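Local structure of magnesium-protoporphyrin O-methyltransferase (Synechocystis sp., 4QDJ) at residues G125-T130 and L155-L160; D197-L202 and R223-V228. The protein methylates a carboxyl side chain of Mg-protoporphyrin IX, using S-adenosyl-L-methionine as the methyl donor, to give the 13-monomethyl ester in chlorophyll biosynthesis. All blocks are in the same frame, centred on the assembly; numbering follows the deposited sequence.

Contact 1: G125-T130 and L155-L160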
ATOM      1  N   GLY A 125       2.526 -10.543 -11.160  1.00 14.37           N
ATOM      2  CA  GLY A 125       1.662 -11.263 -12.076  1.00 16.66           C
ATOM      3  C   GLY A 125       0.496 -11.895 -11.344  1.00 18.21           C
ATOM      4  O   GLY A 125       0.276 -11.626 -10.163  1.00 19.85           O
ATOM      5  N   GLY A 126      -0.256 -12.738 -12.042  1.00 18.35           N
ATOM      6  CA  GLY A 126      -1.383 -13.423 -11.440  1.00 17.78           C
ATOM      7  C   GLY A 126      -2.627 -12.560 -11.349  1.00 18.05           C
ATOM      8  O   GLY A 126      -2.650 -11.430 -11.837  1.00 20.14           O
ATOM      9  N   LYS A 127      -3.666 -13.102 -10.722  1.00 15.42           N
ATOM     10  CA  LYS A 127      -4.944 -12.409 -10.601  1.00 14.93           C
ATOM     11  C   LYS A 127      -5.479 -12.480  -9.173  1.00 14.27           C
ATOM     12  O   LYS A 127      -5.366 -13.510  -8.506  1.00 16.28           O
ATOM     13  CB  LYS A 127      -5.968 -13.002 -11.572  1.00 17.91           C
ATOM     14  CG  LYS A 127      -5.596 -12.871 -13.044  1.00 21.17           C
ATOM     15  CD  LYS A 127      -5.616 -11.421 -13.503  1.00 22.90           C
ATOM     16  CE  LYS A 127      -5.353 -11.308 -14.998  0.65 24.19           C
ATOM     17  NZ  LYS A 127      -4.010 -11.830 -15.370  0.16 24.80           N
ATOM     18  N   TYR A 128      -6.066 -11.378  -8.717  1.00 12.36           N
ATOM     19  CA  TYR A 128      -6.598 -11.273  -7.364  1.00 10.81           C
ATOM     20  C   TYR A 128      -7.999 -10.689  -7.412  1.00 12.78           C
ATOM     21  O   TYR A 128      -8.337  -9.964  -8.345  1.00 14.78           O
ATOM     22  CB  TYR A 128      -5.717 -10.344  -6.528  1.00  9.92           C
ATOM     23  CG  TYR A 128      -4.286 -10.797  -6.402  1.00  9.29           C
ATOM     24  CD1 TYR A 128      -3.337 -10.447  -7.356  1.00 10.30           C
ATOM     25  CD2 TYR A 128      -3.879 -11.571  -5.324  1.00 10.49           C
ATOM     26  CE1 TYR A 128      -2.026 -10.865  -7.240  1.00 11.17           C
ATOM     27  CE2 TYR A 128      -2.574 -11.991  -5.201  1.00 11.16           C
ATOM     28  CZ  TYR A 128      -1.651 -11.635  -6.158  1.00 12.80           C
ATOM     29  OH  TYR A 128      -0.349 -12.058  -6.028  1.00 15.89           O
ATOM     30  N   ASP A 129      -8.814 -10.990  -6.407  1.00 10.41           N
ATOM     31  CA  ASP A 129     -10.099 -10.315  -6.284  1.00 10.31           C
ATOM     32  C   ASP A 129      -9.856  -8.837  -6.020  1.00  9.69           C
ATOM     33  O   ASP A 129     -10.411  -7.970  -6.696  1.00 10.76           O
ATOM     34  CB  ASP A 129     -10.933 -10.900  -5.145  1.00 11.95           C
ATOM     35  CG  ASP A 129     -12.226 -10.131  -4.920  1.00 14.53           C
ATOM     36  OD1 ASP A 129     -12.208  -9.127  -4.174  1.00 14.82           O
ATOM     37  OD2 ASP A 129     -13.261 -10.525  -5.495  1.00 17.65           O
ATOM     38  N   THR A 130      -9.013  -8.563  -5.029  1.00  8.17           N
ATOM     39  CA  THR A 130      -8.761  -7.203  -4.579  1.00  8.80           C
ATOM     40  C   THR A 130      -7.269  -6.896  -4.569  1.00  8.69           C
ATOM     41  O   THR A 130      -6.467  -7.670  -4.047  1.00  9.42           O
ATOM     42  CB  THR A 130      -9.348  -6.983  -3.167  1.00  9.08           C
ATOM     43  OG1 THR A 130     -10.778  -7.051  -3.231  1.00  9.34           O
ATOM     44  CG2 THR A 130      -8.938  -5.630  -2.607  1.00  9.25           C
ATOM     45  N   LEU A 155      -4.151  -6.710 -12.561  1.00 14.26           N
ATOM     46  CA  LEU A 155      -4.083  -7.822 -11.619  1.00 14.26           C
ATOM     47  C   LEU A 155      -5.397  -7.993 -10.870  1.00 13.34           C
ATOM     48  O   LEU A 155      -5.628  -9.021 -10.234  1.00 14.43           O
ATOM     49  CB  LEU A 155      -2.957  -7.596 -10.606  1.00 15.76           C
ATOM     50  CG  LEU A 155      -1.581  -7.210 -11.152  1.00 18.50           C
ATOM     51  CD1 LEU A 155      -0.601  -7.011 -10.003  1.00 20.87           C
ATOM     52  CD2 LEU A 155      -1.069  -8.256 -12.131  1.00 20.85           C
ATOM     53  N   ALA A 156      -6.255  -6.980 -10.943  1.00 12.84           N
ATOM     54  CA  ALA A 156      -7.479  -6.954 -10.147  1.00 13.41           C
ATOM     55  C   ALA A 156      -8.696  -7.452 -10.915  1.00 13.94           C
ATOM     56  O   ALA A 156      -9.171  -6.794 -11.841  1.00 14.61           O
ATOM     57  CB  ALA A 156      -7.732  -5.547  -9.618  1.00 14.10           C
ATOM     58  N   ASP A 157      -9.207  -8.613 -10.514  1.00 13.69           N
ATOM     59  CA  ASP A 157     -10.422  -9.157 -11.110  1.00 15.11           C
ATOM     60  C   ASP A 157     -11.630  -8.274 -10.816  1.00 14.74           C
ATOM     61  O   ASP A 157     -12.522  -8.133 -11.653  1.00 16.48           O
ATOM     62  CB  ASP A 157     -10.694 -10.573 -10.598  1.00 16.06           C
ATOM     63  CG  ASP A 157      -9.748 -11.601 -11.185  1.00 20.11           C
ATOM     64  OD1 ASP A 157      -9.165 -11.336 -12.257  0.47 20.18           O
ATOM     65  OD2 ASP A 157      -9.597 -12.681 -10.575  0.62 19.80           O
ATOM     66  N   ARG A 158     -11.661  -7.682  -9.626  1.00 12.93           N
ATOM     67  CA  ARG A 158     -12.846  -6.948  -9.196  1.00 13.99           C
ATOM     68  C   ARG A 158     -12.574  -5.566  -8.605  1.00 12.62           C
ATOM     69  O   ARG A 158     -13.285  -4.608  -8.908  1.00 13.83           O
ATOM     70  CB  ARG A 158     -13.653  -7.782  -8.196  1.00 16.13           C
ATOM     71  CG  ARG A 158     -15.027  -7.208  -7.890  1.00 19.56           C
ATOM     72  CD  ARG A 158     -15.790  -8.093  -6.920  1.00 22.27           C
ATOM     73  NE  ARG A 158     -15.103  -8.196  -5.637  1.00 24.07           N
ATOM     74  CZ  ARG A 158     -15.297  -7.365  -4.617  1.00 25.02           C
ATOM     75  NH1 ARG A 158     -16.164  -6.367  -4.729  1.00 26.50           N
ATOM     76  NH2 ARG A 158     -14.627  -7.533  -3.487  1.00 23.48           N
ATOM     77  N   ARG A 159     -11.552  -5.456  -7.763  1.00 11.26           N
ATOM     78  CA  ARG A 159     -11.398  -4.249  -6.961  1.00 10.21           C
ATOM     79  C   ARG A 159      -9.955  -3.773  -6.806  1.00  9.86           C
ATOM     80  O   ARG A 159      -9.042  -4.571  -6.592  1.00 10.18           O
ATOM     81  CB  ARG A 159     -12.042  -4.456  -5.586  1.00  9.95           C
ATOM     82  CG  ARG A 159     -11.829  -3.310  -4.615  1.00 10.16           C
ATOM     83  CD  ARG A 159     -12.679  -3.472  -3.368  1.00 11.47           C
ATOM     84  NE  ARG A 159     -12.458  -4.756  -2.711  1.00 11.34           N
ATOM     85  CZ  ARG A 159     -13.073  -5.141  -1.598  1.00 12.11           C
ATOM     86  NH1 ARG A 159     -13.952  -4.336  -1.012  1.00 12.29           N
ATOM     87  NH2 ARG A 159     -12.815  -6.331  -1.071  1.00 13.28           N
ATOM     88  N   LEU A 160      -9.769  -2.461  -6.920  1.00  9.49           N
ATOM     89  CA  LEU A 160      -8.481  -1.825  -6.688  1.00  9.61           C
ATOM     90  C   LEU A 160      -8.660  -0.698  -5.675  1.00 10.20           C
ATOM     91  O   LEU A 160      -9.489   0.190  -5.866  1.00 12.96           O
ATOM     92  CB  LEU A 160      -7.919  -1.275  -8.002  1.00 12.30           C
ATOM     93  CG  LEU A 160      -6.587  -0.518  -7.958  1.00 13.91           C
ATOM     94  CD1 LEU A 160      -5.492  -1.370  -7.328  1.00 15.25           C
ATOM     95  CD2 LEU A 160      -6.189  -0.076  -9.360  1.00 16.18           C
TER

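Contact 2: D197-L202 and R223-V228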
ATOM      1  N   ASP A 197      -6.986  13.295 -11.914  1.00 13.83           N
ATOM      2  CA  ASP A 197      -6.055  12.472 -12.681  1.00 14.53           C
ATOM      3  C   ASP A 197      -6.160  11.002 -12.286  1.00 13.49           C
ATOM      4  O   ASP A 197      -6.194  10.124 -13.146  1.00 13.69           O
ATOM      5  CB  ASP A 197      -4.613  12.954 -12.499  1.00 15.26           C
ATOM      6  CG  ASP A 197      -4.354  14.296 -13.158  0.71 16.26           C
ATOM      7  OD1 ASP A 197      -5.177  14.727 -13.992  0.78 17.95           O
ATOM      8  OD2 ASP A 197      -3.316  14.916 -12.848  0.77 16.70           O
ATOM      9  N   ILE A 198      -6.206  10.736 -10.984  1.00 12.43           N
ATOM     10  CA  ILE A 198      -6.308   9.366 -10.489  1.00 11.44           C
ATOM     11  C   ILE A 198      -7.615   8.712 -10.940  1.00 10.30           C
ATOM     12  O   ILE A 198      -7.622   7.561 -11.378  1.00 11.79           O
ATOM     13  CB  ILE A 198      -6.196   9.307  -8.950  1.00 11.95           C
ATOM     14  CG1 ILE A 198      -4.863   9.908  -8.487  1.00 13.66           C
ATOM     15  CG2 ILE A 198      -6.326   7.872  -8.456  1.00 12.46           C
ATOM     16  CD1 ILE A 198      -3.646   9.166  -9.004  1.00 15.16           C
ATOM     17  N   ARG A 199      -8.717   9.451 -10.845  1.00 10.94           N
ATOM     18  CA  ARG A 199     -10.011   8.937 -11.283  1.00 10.31           C
ATOM     19  C   ARG A 199     -10.035   8.665 -12.786  1.00 12.46           C
ATOM     20  O   ARG A 199     -10.654   7.701 -13.237  1.00 13.63           O
ATOM     21  CB  ARG A 199     -11.138   9.899 -10.907  1.00 10.86           C
ATOM     22  CG  ARG A 199     -11.504   9.894  -9.430  1.00 11.11           C
ATOM     23  CD  ARG A 199     -12.607  10.903  -9.158  1.00 10.96           C
ATOM     24  NE  ARG A 199     -13.020  10.923  -7.759  1.00 12.10           N
ATOM     25  CZ  ARG A 199     -14.164  10.419  -7.305  1.00 11.16           C
ATOM     26  NH1 ARG A 199     -15.023   9.849  -8.140  1.00 12.54           N
ATOM     27  NH2 ARG A 199     -14.449  10.491  -6.013  1.00 11.23           N
ATOM     28  N   LYS A 200      -9.359   9.517 -13.554  1.00 12.05           N
ATOM     29  CA  LYS A 200      -9.286   9.353 -15.001  1.00 13.93           C
ATOM     30  C   LYS A 200      -8.535   8.076 -15.367  1.00 14.28           C
ATOM     31  O   LYS A 200      -8.979   7.306 -16.219  1.00 15.76           O
ATOM     32  CB  LYS A 200      -8.619  10.573 -15.646  1.00 15.89           C
ATOM     33  CG  LYS A 200      -8.507  10.510 -17.163  1.00 20.32           C
ATOM     34  CD  LYS A 200      -9.870  10.343 -17.810  1.00 23.43           C
ATOM     35  CE  LYS A 200      -9.812  10.611 -19.308  0.65 25.70           C
ATOM     36  NZ  LYS A 200      -8.842   9.725 -20.007  1.00 27.61           N
ATOM     37  N   ILE A 201      -7.398   7.856 -14.712  1.00 14.13           N
ATOM     38  CA  ILE A 201      -6.595   6.658 -14.942  1.00 14.55           C
ATOM     39  C   ILE A 201      -7.380   5.399 -14.583  1.00 13.98           C
ATOM     40  O   ILE A 201      -7.349   4.407 -15.311  1.00 14.95           O
ATOM     41  CB  ILE A 201      -5.282   6.706 -14.137  1.00 16.17           C
ATOM     42  CG1 ILE A 201      -4.443   7.911 -14.569  1.00 19.48           C
ATOM     43  CG2 ILE A 201      -4.489   5.417 -14.314  1.00 17.88           C
ATOM     44  CD1 ILE A 201      -3.390   8.308 -13.563  1.00 20.75           C
ATOM     45  N   LEU A 202      -8.093   5.445 -13.463  1.00 13.51           N
ATOM     46  CA  LEU A 202      -8.920   4.317 -13.048  1.00 13.49           C
ATOM     47  C   LEU A 202     -10.036   4.058 -14.059  1.00 14.81           C
ATOM     48  O   LEU A 202     -10.309   2.911 -14.414  1.00 16.34           O
ATOM     49  CB  LEU A 202      -9.494   4.552 -11.649  1.00 11.90           C
ATOM     50  CG  LEU A 202      -8.479   4.434 -10.509  1.00 11.43           C
ATOM     51  CD1 LEU A 202      -9.052   4.964  -9.198  1.00 10.97           C
ATOM     52  CD2 LEU A 202      -8.021   2.989 -10.350  1.00 12.38           C
ATOM     53  N   ARG A 223      -5.789  10.486   0.723  1.00  9.21           N
ATOM     54  CA  ARG A 223      -7.081  10.297   0.082  1.00  8.35           C
ATOM     55  C   ARG A 223      -7.191   8.840  -0.352  1.00  8.70           C
ATOM     56  O   ARG A 223      -6.303   8.326  -1.025  1.00 10.08           O
ATOM     57  CB  ARG A 223      -7.190  11.220  -1.133  1.00  8.81           C
ATOM     58  CG  ARG A 223      -8.454  11.054  -1.952  1.00 10.00           C
ATOM     59  CD  ARG A 223      -9.693  11.485  -1.185  1.00 10.93           C
ATOM     60  NE  ARG A 223     -10.823  11.686  -2.087  1.00 10.51           N
ATOM     61  CZ  ARG A 223     -12.086  11.400  -1.790  1.00  8.81           C
ATOM     62  NH1 ARG A 223     -12.395  10.892  -0.604  1.00  7.98           N
ATOM     63  NH2 ARG A 223     -13.043  11.620  -2.683  1.00  9.77           N
ATOM     64  N   ILE A 224      -8.275   8.178   0.036  1.00  8.02           N
ATOM     65  CA  ILE A 224      -8.445   6.757  -0.251  1.00  7.80           C
ATOM     66  C   ILE A 224      -9.584   6.540  -1.241  1.00  7.31           C
ATOM     67  O   ILE A 224     -10.688   7.037  -1.038  1.00  8.79           O
ATOM     68  CB  ILE A 224      -8.748   5.963   1.037  1.00  8.51           C
ATOM     69  CG1 ILE A 224      -7.842   6.428   2.179  1.00 11.63           C
ATOM     70  CG2 ILE A 224      -8.596   4.465   0.795  1.00  9.15           C
ATOM     71  CD1 ILE A 224      -8.252   5.898   3.538  1.00 13.28           C
ATOM     72  N   LEU A 225      -9.311   5.803  -2.314  1.00  8.47           N
ATOM     73  CA  LEU A 225     -10.336   5.479  -3.302  1.00  7.30           C
ATOM     74  C   LEU A 225     -10.504   3.975  -3.441  1.00  8.60           C
ATOM     75  O   LEU A 225      -9.526   3.248  -3.613  1.00  9.95           O
ATOM     76  CB  LEU A 225      -9.977   6.065  -4.669  1.00  8.91           C
ATOM     77  CG  LEU A 225      -9.782   7.578  -4.769  1.00  9.90           C
ATOM     78  CD1 LEU A 225      -9.416   7.968  -6.194  1.00 11.44           C
ATOM     79  CD2 LEU A 225     -11.031   8.314  -4.312  1.00 11.63           C
ATOM     80  N   GLU A 226     -11.749   3.516  -3.365  1.00  7.64           N
ATOM     81  CA  GLU A 226     -12.079   2.141  -3.705  1.00  7.20           C
ATOM     82  C   GLU A 226     -12.626   2.133  -5.121  1.00  8.84           C
ATOM     83  O   GLU A 226     -13.626   2.790  -5.409  1.00 10.66           O
ATOM     84  CB  GLU A 226     -13.123   1.571  -2.744  1.00  8.77           C
ATOM     85  CG  GLU A 226     -13.560   0.153  -3.087  1.00  9.70           C
ATOM     86  CD  GLU A 226     -14.722  -0.325  -2.237  1.00 11.29           C
ATOM     87  OE1 GLU A 226     -15.658   0.468  -2.004  1.00 11.63           O
ATOM     88  OE2 GLU A 226     -14.699  -1.492  -1.797  1.00 13.66           O
ATOM     89  N   ALA A 227     -11.956   1.405  -6.007  1.00  9.05           N
ATOM     90  CA  ALA A 227     -12.382   1.308  -7.394  1.00 10.51           C
ATOM     91  C   ALA A 227     -12.850  -0.110  -7.690  1.00 10.90           C
ATOM     92  O   ALA A 227     -12.212  -1.084  -7.289  1.00 10.94           O
ATOM     93  CB  ALA A 227     -11.251   1.705  -8.328  1.00 12.40           C
ATOM     94  N   VAL A 228     -13.975  -0.222  -8.384  1.00 11.73           N
ATOM     95  CA  VAL A 228     -14.542  -1.524  -8.715  0.66 13.34           C
ATOM     96  C   VAL A 228     -14.717  -1.669 -10.225  1.00 15.12           C
ATOM     97  O   VAL A 228     -15.165  -0.738 -10.899  1.00 16.09           O
ATOM     98  CB  VAL A 228     -15.889  -1.748  -7.989  0.66 15.21           C
ATOM     99  CG1 VAL A 228     -16.574  -3.010  -8.490  0.66 18.83           C
ATOM    100  CG2 VAL A 228     -15.669  -1.816  -6.482  0.66 12.55           C
TER

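Contact 1: G125-T130 and L155-L160
Asp129 and Arg158 run alongside each other in the same direction and join as a two-pronged salt bridge: NE of Arg158 reaches OD2 of Asp129 at 3.0 Å, almost straight, while NH2 of Arg158 meets the syn lone pair of OD1 of Asp129, also at 3.0 Å. The carboxylate is turned 40° from the guanidinium, yet each oxygen finds its own N-H. Asp129 suits the place because its carboxylate offers one oxygen to each of these nitrogens; its CG stands anti to the backbone N (chi1 175°). OD1 of Asp129 also accepts a hydrogen bond from OG1 of Thr130 at 2.7 Å, on its anti side. NE and NH2 of Arg159 both converge in the guanidinium plane on OG1 of Thr130, NE at 2.9 Å. A chain of polar groups thus runs from Arg158 to Arg159, whose NH1 turns to Asp58 and Glu226.

The backbones carrying these groups pair in parallel, one entering strand 130-133 and the other strand 159-164, neighbours in the Rossmann-like sheet of class I methyltransferases. A beta bulge shifts the register between the Tyr128-Ala156 and Thr130-Arg159 pairs, and O of Asp129 takes two amides, those of Arg158 and Arg159. Before the bulge, N of Tyr128 binds O of Leu155 at 2.8 Å. The branched end of Leu155 extends its apolar CD2 to O of Gly126 at 3.6 Å.

Contact 2: D197-L202 and R223-V228
The first torsion sets CG anti to the carbonyl carbon, beside the backbone N, in both Leu202 (chi1 -73°) and Leu225 (chi1 -59°), and the methyls of the two leucines meet between helix 195-204 and strand 221-229. Leu202 straddles Ala227: its CD1 and CD2 both lie 4.0 Å from CB of Ala227. The small methyl of the alanine lets both branches settle against it. CD1 of Leu225 takes the next place along the strand, meeting CG2 of Ile198 at 3.8 Å as the two side chains cross at a slant. CD1 of Leu225 also lies 4.3 Å from CD1 of Leu202, so residues one turn apart on the helix press on the same leucine. Branched aliphatic residues fit here because their methyls can interlock without leaving a polar group to satisfy. Ile149 of helix 142-155 touches both Ile198 and Leu202, and Phe164 touches Ile198 and Leu225.

At the margin of this apolar patch, Arg199 runs extended from CG to NE. Its NH2 lies 3.8 Å from NH2 of Arg223, and that atom of Arg223 lies at the edge of the Arg199 guanidinium, near its plane. Two like charges so near would probably repel, but Glu195 forms salt bridges with NE of both arginines, one through each carboxylate oxygen, and probably offsets that repulsion. CD2 of Leu225 lies over one face of the Arg223 guanidinium, 3.9 Å above its plane and displaced toward the rim.

The axes of 197-202 and 223-228 approach to 10.5 Å and run nearly parallel, at 17°, the alpha/beta packing expected where a helix covers one face of the central sheet in a class I methyltransferase.

From the N terminus, the chain reaches 125-130 on its way into strand 130-133, passes through helix 142-155 and returns at 155-160. Contact 1 therefore closes a beta-alpha-beta unit at the entrances to two parallel neighbouring strands. Contact 2 opens only afterwards: helix 195-204 leads into strand 207-216, and the chain turns back so that strand 221-229 packs against 197-202. The two loops follow in series, neither nesting nor crossing. They meet in the sheet, where strand 221-229 runs antiparallel beside strand 159-164: O of Leu160 probably accepts a hydrogen bond from N of Ala227. Together they tie the sheet's parallel part to its antiparallel C-terminal strands and their covering helix.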